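Local coordinates for protein mucin-like protocadherin (Homo sapiens, PDB 6OAE) that probably joins adjacent microvilli of epithelial cells through calcium-dependent heterophilic adhesion by its extracellular cadherin repeats, of which this piece holds the first two, at residues 18-23 against 57-62; 22-27 against 51-56; 66-71 against 88-93; 93-98 against 129-134. All blocks are in the same frame, centred on the assembly; numbering follows the deposited sequence.

Contact 1: residues 18-23 against 57-62. With CA (calcium ion), chain D.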
# COMPACT_ATOMS: atom_id res chain seq x y z
N ASN A 18 -10.62 -4.14 5.34
CA ASN A 18 -11.19 -5.37 4.72
C ASN A 18 -11.85 -6.26 5.78
O ASN A 18 -12.26 -7.34 5.42
CB ASN A 18 -10.14 -6.12 3.88
CG ASN A 18 -9.49 -5.20 2.88
OD1 ASN A 18 -10.14 -4.29 2.36
ND2 ASN A 18 -8.20 -5.41 2.62
N THR A 19 -11.98 -5.82 7.03
CA THR A 19 -12.75 -6.54 8.07
C THR A 19 -14.21 -6.11 8.01
O THR A 19 -14.47 -4.90 8.03
CB THR A 19 -12.17 -6.33 9.47
OG1 THR A 19 -10.78 -6.63 9.34
CG2 THR A 19 -12.85 -7.20 10.50
N ASN A 20 -15.11 -7.10 7.94
CA ASN A 20 -16.58 -6.90 8.03
C ASN A 20 -16.92 -6.90 9.51
O ASN A 20 -16.84 -7.97 10.13
CB ASN A 20 -17.29 -7.98 7.20
CG ASN A 20 -18.79 -8.03 7.38
OD1 ASN A 20 -19.35 -7.42 8.30
ND2 ASN A 20 -19.45 -8.77 6.51
N VAL A 21 -17.23 -5.75 10.10
CA VAL A 21 -17.73 -5.72 11.50
C VAL A 21 -19.24 -5.55 11.46
O VAL A 21 -19.72 -4.43 11.20
CB VAL A 21 -17.04 -4.64 12.34
CG1 VAL A 21 -17.55 -4.69 13.76
CG2 VAL A 21 -15.52 -4.78 12.30
N THR A 22 -19.98 -6.63 11.69
CA THR A 22 -21.46 -6.63 11.68
C THR A 22 -22.00 -6.35 13.08
O THR A 22 -23.08 -5.74 13.22
CB THR A 22 -21.95 -7.97 11.12
OG1 THR A 22 -21.60 -7.95 9.72
CG2 THR A 22 -23.43 -8.16 11.32
N GLU A 23 -21.30 -6.82 14.09
CA GLU A 23 -21.66 -6.65 15.51
C GLU A 23 -21.51 -5.18 15.89
O GLU A 23 -20.77 -4.44 15.23
CB GLU A 23 -20.78 -7.55 16.38
CG GLU A 23 -19.30 -7.17 16.33
CD GLU A 23 -18.39 -8.20 16.97
OE1 GLU A 23 -18.90 -8.99 17.79
OE2 GLU A 23 -17.16 -8.20 16.68
N ASN A 57 -21.46 0.09 8.85
CA ASN A 57 -22.28 -0.53 7.77
C ASN A 57 -21.38 -1.03 6.64
O ASN A 57 -21.90 -1.76 5.77
CB ASN A 57 -23.30 0.42 7.16
CG ASN A 57 -24.46 0.69 8.07
OD1 ASN A 57 -24.74 -0.10 8.97
ND2 ASN A 57 -25.14 1.79 7.84
N VAL A 58 -20.10 -0.66 6.67
CA VAL A 58 -19.17 -0.83 5.52
C VAL A 58 -17.85 -1.47 5.96
O VAL A 58 -17.49 -1.43 7.17
CB VAL A 58 -18.94 0.53 4.84
CG1 VAL A 58 -20.24 1.08 4.28
CG2 VAL A 58 -18.30 1.54 5.76
N THR A 59 -17.16 -2.05 4.99
CA THR A 59 -15.85 -2.70 5.18
C THR A 59 -14.81 -1.63 4.83
O THR A 59 -14.71 -1.20 3.68
CB THR A 59 -15.80 -4.01 4.39
OG1 THR A 59 -16.61 -4.97 5.09
CG2 THR A 59 -14.39 -4.54 4.29
N PRO A 60 -14.02 -1.15 5.82
CA PRO A 60 -13.08 -0.06 5.58
C PRO A 60 -11.97 -0.42 4.59
O PRO A 60 -11.64 -1.61 4.44
CB PRO A 60 -12.42 0.19 6.94
CG PRO A 60 -13.32 -0.48 7.93
CD PRO A 60 -13.96 -1.63 7.19
N ASP A 61 -11.42 0.62 3.96
CA ASP A 61 -10.29 0.51 3.00
C ASP A 61 -9.30 1.61 3.36
O ASP A 61 -9.60 2.78 3.09
CB ASP A 61 -10.77 0.62 1.56
CG ASP A 61 -9.65 0.70 0.52
OD1 ASP A 61 -8.50 0.48 0.89
OD2 ASP A 61 -9.96 0.99 -0.63
N TYR A 62 -8.17 1.23 3.93
CA TYR A 62 -7.10 2.15 4.37
C TYR A 62 -6.64 3.09 3.23
O TYR A 62 -6.29 4.26 3.54
CB TYR A 62 -5.92 1.36 4.93
CG TYR A 62 -4.84 2.23 5.50
CD1 TYR A 62 -4.88 2.64 6.82
CD2 TYR A 62 -3.79 2.68 4.71
CE1 TYR A 62 -3.89 3.45 7.36
CE2 TYR A 62 -2.80 3.49 5.23
CZ TYR A 62 -2.85 3.88 6.55
OH TYR A 62 -1.87 4.69 7.06
CA CA D . -7.18 -1.52 0.81
O HOH W 1 -9.38 -2.46 0.56
O HOH W 2 -16.86 -3.39 8.94
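Two loops of the first extracellular cadherin repeat lie against each other here, beside the calcium-binding end of that repeat. Loop 18-23 follows strand 12-16. Loop 57-62 follows strand 53-56. T59, N18 and P60 carry most of the buried surface. The side chain of T59 points at the other loop and splits over it. Its methyl CG2, anti to the backbone N, rests on the backbone of N18, with T59 CG2 3.3 Å from N18 CA. Its hydroxyl, beside the backbone N, turns toward N20, with T59 OG1 3.5 Å from N20 CA. The ring of P60 takes the next place, where P60 CD packs 3.4 Å from T19 O. One direct hydrogen bond joins the loops, from N18 N to P60 O at 2.9 Å. It is fairly straight, 163° at the hydrogen, and lies in the carbonyl plane. Farther along, a water bridges the loops, giving protons to T19 O and V58 O and accepting from V21 N. The amide of N18 faces the metal site. N18 ND2 donates to OD2 of D95, itself a ligand of the same calcium that D61 binds, together with E17 and E63. N18 is thus a second-shell residue at this ion. D61 OD1 reaches the calcium at 2.4 Å, and N18 OD1 accepts from a calcium-bound water at 2.7 Å.

Contact 2: residues 22-27 against 51-56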
# COMPACT_ATOMS: atom_id res chain seq x y z
N THR A 22 -19.98 -6.63 11.69
CA THR A 22 -21.46 -6.63 11.68
C THR A 22 -22.00 -6.35 13.08
O THR A 22 -23.08 -5.74 13.22
CB THR A 22 -21.95 -7.97 11.12
OG1 THR A 22 -21.60 -7.95 9.72
CG2 THR A 22 -23.43 -8.16 11.32
N GLU A 23 -21.30 -6.82 14.09
CA GLU A 23 -21.66 -6.65 15.51
C GLU A 23 -21.51 -5.18 15.89
O GLU A 23 -20.77 -4.44 15.23
CB GLU A 23 -20.78 -7.55 16.38
CG GLU A 23 -19.30 -7.17 16.33
CD GLU A 23 -18.39 -8.20 16.97
OE1 GLU A 23 -18.90 -8.99 17.79
OE2 GLU A 23 -17.16 -8.20 16.68
N PRO A 24 -22.19 -4.72 16.95
CA PRO A 24 -22.05 -3.34 17.41
C PRO A 24 -20.62 -2.99 17.84
O PRO A 24 -19.92 -3.84 18.37
CB PRO A 24 -23.01 -3.23 18.61
CG PRO A 24 -23.49 -4.62 18.92
CD PRO A 24 -23.15 -5.50 17.75
N LEU A 25 -20.20 -1.74 17.60
CA LEU A 25 -18.94 -1.18 18.16
C LEU A 25 -19.15 -0.86 19.62
O LEU A 25 -18.25 -1.10 20.43
CB LEU A 25 -18.54 0.11 17.43
CG LEU A 25 -18.19 -0.02 15.97
CD1 LEU A 25 -17.96 1.36 15.35
CD2 LEU A 25 -16.97 -0.92 15.79
N VAL A 26 -20.31 -0.30 19.95
CA VAL A 26 -20.52 0.18 21.33
C VAL A 26 -22.00 0.41 21.61
O VAL A 26 -22.74 0.82 20.71
CB VAL A 26 -19.66 1.44 21.58
CG1 VAL A 26 -20.20 2.68 20.88
CG2 VAL A 26 -19.45 1.70 23.06
N ASP A 27 -22.38 0.16 22.86
CA ASP A 27 -23.70 0.52 23.43
C ASP A 27 -23.64 2.01 23.81
O ASP A 27 -22.64 2.45 24.40
CB ASP A 27 -24.05 -0.42 24.58
CG ASP A 27 -24.33 -1.86 24.15
OD1 ASP A 27 -24.04 -2.23 22.98
OD2 ASP A 27 -24.84 -2.61 24.98
N GLY A 51 -31.19 0.61 18.04
CA GLY A 51 -31.34 0.15 19.42
C GLY A 51 -30.26 0.73 20.32
O GLY A 51 -29.79 -0.01 21.18
N ASN A 52 -29.89 1.99 20.12
CA ASN A 52 -28.89 2.70 20.98
C ASN A 52 -27.54 1.99 20.91
O ASN A 52 -26.81 1.97 21.93
CB ASN A 52 -29.44 2.88 22.40
CG ASN A 52 -30.58 3.87 22.44
OD1 ASN A 52 -30.80 4.62 21.49
ND2 ASN A 52 -31.31 3.89 23.54
N GLN A 53 -27.21 1.42 19.75
CA GLN A 53 -25.87 0.82 19.49
C GLN A 53 -25.32 1.45 18.22
O GLN A 53 -26.13 1.73 17.31
CB GLN A 53 -25.97 -0.70 19.35
CG GLN A 53 -26.46 -1.41 20.61
CD GLN A 53 -26.52 -2.91 20.44
OE1 GLN A 53 -27.15 -3.42 19.54
NE2 GLN A 53 -25.86 -3.63 21.32
N LEU A 54 -24.01 1.67 18.18
CA LEU A 54 -23.31 2.21 17.00
C LEU A 54 -22.75 1.03 16.22
O LEU A 54 -22.06 0.17 16.81
CB LEU A 54 -22.19 3.15 17.41
CG LEU A 54 -21.41 3.78 16.26
CD1 LEU A 54 -22.28 4.68 15.42
CD2 LEU A 54 -20.19 4.53 16.79
N PHE A 55 -23.04 1.01 14.94
CA PHE A 55 -22.57 -0.02 13.99
C PHE A 55 -21.78 0.64 12.86
O PHE A 55 -22.06 1.81 12.53
CB PHE A 55 -23.76 -0.75 13.37
CG PHE A 55 -24.59 -1.58 14.31
CD1 PHE A 55 -25.68 -1.04 14.97
CD2 PHE A 55 -24.31 -2.93 14.48
CE1 PHE A 55 -26.46 -1.82 15.82
CE2 PHE A 55 -25.08 -3.71 15.34
CZ PHE A 55 -26.16 -3.16 15.99
N LEU A 56 -20.83 -0.12 12.30
CA LEU A 56 -20.19 0.11 10.99
C LEU A 56 -21.05 -0.58 9.94
O LEU A 56 -21.32 -1.76 10.16
CB LEU A 56 -18.79 -0.52 10.96
CG LEU A 56 -17.59 0.36 11.23
CD1 LEU A 56 -16.32 -0.48 11.18
CD2 LEU A 56 -17.52 1.51 10.24
O HOH W 3 -20.81 -2.72 13.04
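The short edge strand 26-27 pairs antiparallel with strand 53-56 in the first cadherin repeat. The tight side is apolar. L54 is buried. With chi1 at 74°, V26 turns CG1 onto L54 CB, 4.0 Å away. L25 reaches across L54 obliquely, and its CD1 also nears CG of L56. Two backbone bonds fix the register. L25 N gives to L54 O at 2.8 Å, and L54 N gives to V26 O at 3.0 Å. Both donors lie nearly along the C=O axis.

The other side is more open, and more polar at D27 and Q53 and toward T22. Q53 and D27 form a non-hydrogen-bonded pair and run side by side. Q53 NE2 donates to D27 OD1 at 2.8 Å, nearly in its own amide plane but from above the carboxylate plane. P24 and F55 form an apolar patch there. P24 CB lies over one ring face in a CH-pi contact, 4.3 Å from the F55 ring centroid. T22 O sits at the ring edge, 3.3 Å from F55 CD2. Nearer T22 the backbones spread apart, and a water bridges E23 O and L56 N, accepting from the latter.

R48 adds a cation-pi contact to F55. Strand 53-56 is the middle strand of a three-stranded sheet, between 26-27 and 47-50. L25 reaches V88 and L54 reaches V86 of strand 79-91, and L25 and V26 also pack on F13 of strand 12-16.

Contact 3: residues 66-71 against 88-93. With CA (calcium ion), chain C.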
# COMPACT_ATOMS: atom_id res chain seq x y z
N SER A 66 -8.62 6.38 6.19
CA SER A 66 -7.94 5.71 7.33
C SER A 66 -8.60 6.07 8.67
O SER A 66 -8.25 5.45 9.69
CB SER A 66 -6.48 6.05 7.34
OG SER A 66 -6.29 7.42 7.65
N LEU A 67 -9.50 7.05 8.70
CA LEU A 67 -10.15 7.51 9.95
C LEU A 67 -11.62 7.77 9.67
O LEU A 67 -11.94 8.55 8.74
CB LEU A 67 -9.44 8.76 10.45
CG LEU A 67 -9.92 9.29 11.79
CD1 LEU A 67 -9.35 8.46 12.95
CD2 LEU A 67 -9.54 10.77 11.93
N LEU A 68 -12.50 7.11 10.42
CA LEU A 68 -13.96 7.25 10.30
C LEU A 68 -14.43 7.86 11.61
O LEU A 68 -13.96 7.40 12.66
CB LEU A 68 -14.60 5.88 10.03
CG LEU A 68 -13.91 5.02 8.96
CD1 LEU A 68 -14.58 3.65 8.84
CD2 LEU A 68 -13.91 5.73 7.62
N GLU A 69 -15.30 8.87 11.53
CA GLU A 69 -15.80 9.63 12.69
C GLU A 69 -17.32 9.51 12.73
O GLU A 69 -17.96 9.68 11.70
CB GLU A 69 -15.32 11.08 12.56
CG GLU A 69 -15.97 12.04 13.53
CD GLU A 69 -15.23 13.36 13.69
OE1 GLU A 69 -15.21 13.89 14.82
OE2 GLU A 69 -14.68 13.85 12.68
N ALA A 70 -17.87 9.25 13.91
CA ALA A 70 -19.31 9.27 14.18
C ALA A 70 -19.56 10.40 15.17
O ALA A 70 -18.87 10.42 16.22
CB ALA A 70 -19.78 7.95 14.74
N GLN A 71 -20.48 11.30 14.82
CA GLN A 71 -20.96 12.37 15.74
C GLN A 71 -22.27 11.88 16.31
O GLN A 71 -23.21 11.70 15.52
CB GLN A 71 -21.09 13.69 14.98
CG GLN A 71 -21.63 14.83 15.84
CD GLN A 71 -21.88 16.08 15.04
OE1 GLN A 71 -22.32 16.03 13.89
NE2 GLN A 71 -21.61 17.22 15.66
N VAL A 88 -13.08 5.51 14.49
CA VAL A 88 -12.55 4.20 14.02
C VAL A 88 -11.25 4.50 13.28
O VAL A 88 -11.30 5.12 12.20
CB VAL A 88 -13.54 3.42 13.15
CG1 VAL A 88 -12.91 2.13 12.67
CG2 VAL A 88 -14.84 3.14 13.88
N SER A 89 -10.15 4.09 13.86
CA SER A 89 -8.82 4.14 13.24
C SER A 89 -8.67 2.87 12.40
O SER A 89 -8.67 1.77 12.97
CB SER A 89 -7.77 4.26 14.28
OG SER A 89 -6.50 4.21 13.68
N VAL A 90 -8.56 3.02 11.08
CA VAL A 90 -8.43 1.87 10.14
C VAL A 90 -6.95 1.52 10.02
O VAL A 90 -6.14 2.42 9.77
CB VAL A 90 -9.04 2.20 8.77
CG1 VAL A 90 -8.91 1.01 7.83
CG2 VAL A 90 -10.48 2.65 8.89
N LEU A 91 -6.61 0.24 10.17
CA LEU A 91 -5.22 -0.26 10.15
C LEU A 91 -4.92 -0.79 8.76
O LEU A 91 -5.74 -1.55 8.19
CB LEU A 91 -5.02 -1.36 11.19
CG LEU A 91 -5.34 -1.00 12.64
CD1 LEU A 91 -5.03 -2.17 13.56
CD2 LEU A 91 -4.60 0.26 13.08
N ASP A 92 -3.76 -0.41 8.24
CA ASP A 92 -3.31 -0.83 6.90
C ASP A 92 -2.99 -2.33 6.92
O ASP A 92 -2.39 -2.84 7.93
CB ASP A 92 -2.11 -0.01 6.42
CG ASP A 92 -1.67 -0.43 5.03
OD1 ASP A 92 -2.57 -0.70 4.16
OD2 ASP A 92 -0.43 -0.53 4.82
N VAL A 93 -3.40 -3.00 5.86
CA VAL A 93 -3.09 -4.42 5.55
C VAL A 93 -2.31 -4.41 4.23
O VAL A 93 -2.55 -3.50 3.39
CB VAL A 93 -4.40 -5.24 5.47
CG1 VAL A 93 -4.21 -6.60 4.80
CG2 VAL A 93 -5.03 -5.40 6.86
CA CA C . -3.45 -1.60 2.31
O HOH W 4 -5.34 4.47 10.83
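Three backbone hydrogen bonds join residues 66-68 to residues 88-90. L68 and V88 form a hydrogen-bonded antiparallel pair. L68 N donates to V88 O at 2.9 Å and V88 N to L68 O at 2.8 Å. Both bonds are nearly straight and lie in the carbonyl planes. The third, from V90 N to S66 O at 2.8 Å, differs, since its donor stands above the carbonyl plane. A water beside it gives to S66 O and V90 O and also bonds S89 OG. At the neighbouring non-hydrogen-bonded pair, L67 with S89, L67 CA also makes a CA-H...O contact to V88 O. Packing is densest on the buried face. There L68 CB lies 4.1 Å from V88 CB, and L68 CG meets V90 CG2 at 4.2 Å, the two side chains crossing obliquely. F47 of strand 47-50 covers L68 and V88 from across the sandwich. Past V90 the chain leaves the pairing, and D92 OD1 binds a calcium at 2.2 Å, next to V93 O at 2.4 Å. E17, E63, D95 and D131 complete that site. A beta hairpin of strands 67-76 and 79-91 leading into calcium ligands is typical of a cadherin repeat, whose last strand runs into the calcium-binding linker to the next repeat.

Contact 4: residues 93-98 against 129-134. With CA (calcium ion), chain E; CA (calcium ion), chain C; CA (calcium ion), chain D.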
# COMPACT_ATOMS: atom_id res chain seq x y z
N VAL A 93 -3.40 -3.00 5.86
CA VAL A 93 -3.09 -4.42 5.55
C VAL A 93 -2.31 -4.41 4.23
O VAL A 93 -2.55 -3.50 3.39
CB VAL A 93 -4.40 -5.24 5.47
CG1 VAL A 93 -4.21 -6.60 4.80
CG2 VAL A 93 -5.03 -5.40 6.86
N ASN A 94 -1.39 -5.35 4.05
CA ASN A 94 -0.69 -5.54 2.76
C ASN A 94 -1.68 -6.21 1.81
O ASN A 94 -1.66 -7.46 1.70
CB ASN A 94 0.63 -6.31 2.95
CG ASN A 94 1.38 -6.50 1.65
OD1 ASN A 94 1.00 -5.89 0.65
ND2 ASN A 94 2.41 -7.34 1.65
N ASP A 95 -2.56 -5.43 1.17
CA ASP A 95 -3.68 -5.95 0.34
C ASP A 95 -3.52 -5.56 -1.14
O ASP A 95 -4.45 -5.88 -1.93
CB ASP A 95 -5.04 -5.51 0.92
CG ASP A 95 -5.32 -4.02 0.96
OD1 ASP A 95 -4.36 -3.24 0.99
OD2 ASP A 95 -6.54 -3.64 0.99
N ASN A 96 -2.40 -4.93 -1.51
CA ASN A 96 -2.10 -4.49 -2.90
C ASN A 96 -0.77 -5.11 -3.33
O ASN A 96 0.15 -5.22 -2.49
CB ASN A 96 -2.08 -2.96 -3.01
CG ASN A 96 -3.47 -2.37 -2.83
OD1 ASN A 96 -4.24 -2.31 -3.78
ND2 ASN A 96 -3.79 -1.95 -1.63
N ALA A 97 -0.69 -5.52 -4.59
CA ALA A 97 0.53 -6.11 -5.19
C ALA A 97 1.33 -4.99 -5.85
O ALA A 97 0.75 -4.02 -6.37
CB ALA A 97 0.18 -7.21 -6.17
N PRO A 98 2.68 -5.04 -5.84
CA PRO A 98 3.46 -4.08 -6.60
C PRO A 98 3.26 -4.40 -8.08
O PRO A 98 3.03 -5.54 -8.43
CB PRO A 98 4.91 -4.29 -6.11
CG PRO A 98 4.92 -5.73 -5.63
CD PRO A 98 3.52 -6.00 -5.11
N ASP A 129 3.22 0.33 -5.60
CA ASP A 129 2.35 -0.49 -4.72
C ASP A 129 1.38 0.47 -4.03
O ASP A 129 1.87 1.41 -3.35
CB ASP A 129 3.24 -1.29 -3.77
CG ASP A 129 2.52 -2.30 -2.94
OD1 ASP A 129 1.38 -2.01 -2.50
OD2 ASP A 129 3.09 -3.38 -2.73
N ARG A 130 0.07 0.26 -4.18
CA ARG A 130 -0.98 1.15 -3.60
C ARG A 130 -0.97 1.07 -2.06
O ARG A 130 -1.62 1.92 -1.45
CB ARG A 130 -2.35 0.85 -4.22
CG ARG A 130 -2.44 1.22 -5.70
CD ARG A 130 -3.83 1.00 -6.29
NE ARG A 130 -3.91 1.42 -7.69
CZ ARG A 130 -3.93 2.68 -8.10
NH1 ARG A 130 -3.98 2.95 -9.40
NH2 ARG A 130 -3.91 3.68 -7.22
N ASP A 131 -0.27 0.11 -1.45
CA ASP A 131 0.10 0.19 -0.02
C ASP A 131 1.25 1.20 0.06
O ASP A 131 2.42 0.80 -0.10
CB ASP A 131 0.48 -1.18 0.55
CG ASP A 131 -0.62 -2.19 0.42
OD1 ASP A 131 -1.77 -1.84 0.78
OD2 ASP A 131 -0.35 -3.32 -0.05
N LYS A 132 0.92 2.47 0.28
CA LYS A 132 1.90 3.59 0.18
C LYS A 132 3.10 3.36 1.12
O LYS A 132 4.17 3.86 0.80
CB LYS A 132 1.24 4.91 0.56
CG LYS A 132 0.23 5.47 -0.43
CD LYS A 132 0.01 6.98 -0.24
CE LYS A 132 -0.99 7.36 0.84
NZ LYS A 132 -0.71 6.75 2.17
N ASP A 133 2.92 2.65 2.23
CA ASP A 133 3.96 2.46 3.27
C ASP A 133 4.87 1.27 2.94
O ASP A 133 5.88 1.13 3.62
CB ASP A 133 3.31 2.31 4.65
CG ASP A 133 2.51 3.55 5.05
OD1 ASP A 133 3.12 4.61 5.17
OD2 ASP A 133 1.26 3.43 5.21
N ASP A 134 4.53 0.44 1.95
CA ASP A 134 5.31 -0.79 1.62
C ASP A 134 6.66 -0.37 1.02
O ASP A 134 6.65 0.42 0.06
CB ASP A 134 4.54 -1.72 0.67
CG ASP A 134 3.48 -2.57 1.35
OD1 ASP A 134 3.29 -2.41 2.59
OD2 ASP A 134 2.88 -3.41 0.65
CA CA E . 1.63 -4.32 -1.00
CA CA C . -3.45 -1.60 2.31
CA CA D . -7.18 -1.52 0.81
O HOH W 5 -0.78 -1.85 -6.24
O HOH W 1 -9.38 -2.46 0.56
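This is the calcium-binding linker between the first two cadherin repeats. Segment 93-98 carries the DXNDN sequence's last four residues, V93 to N96. Segment 129-134 supplies the DXD motif of the second repeat, here D129, R130 and D131. D131 is the central bridge. Its OD1 binds one calcium at 2.3 Å and its OD2 another at 2.4 Å. D95 also bridges two ions, with OD1 on the ion held by D131 OD1 and OD2 on a third calcium. D95 OD2 also accepts from N18 ND2. The D95 and D131 carboxylates are nearly coplanar, 21° apart.

The calcium bound by D131 OD2 is also held by N94 OD1, N96 O, both oxygens of D129, and D134 OD2. D183 completes it. D129 grips it unevenly, with OD2 at 2.5 Å and OD1 at 2.8 Å. D129 OD1 also accepts from D131 N, forming an Asx turn. N94 OD1 and D131 OD2 meet at the metal, with the amide almost square to the carboxylate.

N96 clamps D131 by two hydrogen bonds. N96 N reaches the syn lone pair of D131 OD2 at 3.0 Å. N96 ND2 gives to D131 OD1 at 3.1 Å, from above the carboxylate plane. The many carboxylates crowded here probably depend on the ions to offset their charge. Three calcium ions in succession, bridged by shared aspartates, are the classical cadherin repeat junction.

Overall arrangement
From the N terminus, strand 12-16 leads into loop 18-23, which contact 1 closes against 57-62. Contact 2 continues from the same stretch and shares T22 and E23 with it. Its pairing of 22-27 with 51-56 lies within the span of contact 1. Contact 3 follows both in sequence and closes the hairpin of strands 67-76 and 79-91. L25 packs on V88 and L56 on L68, so contacts 2 and 3 join the two sheets of the first repeat. P60 and Y62 pack contact 1 on contact 3. Contact 4 begins at V93, shared with contact 3, and carries the chain into the second repeat. One calcium joins contacts 1 and 4, and another joins contacts 3 and 4.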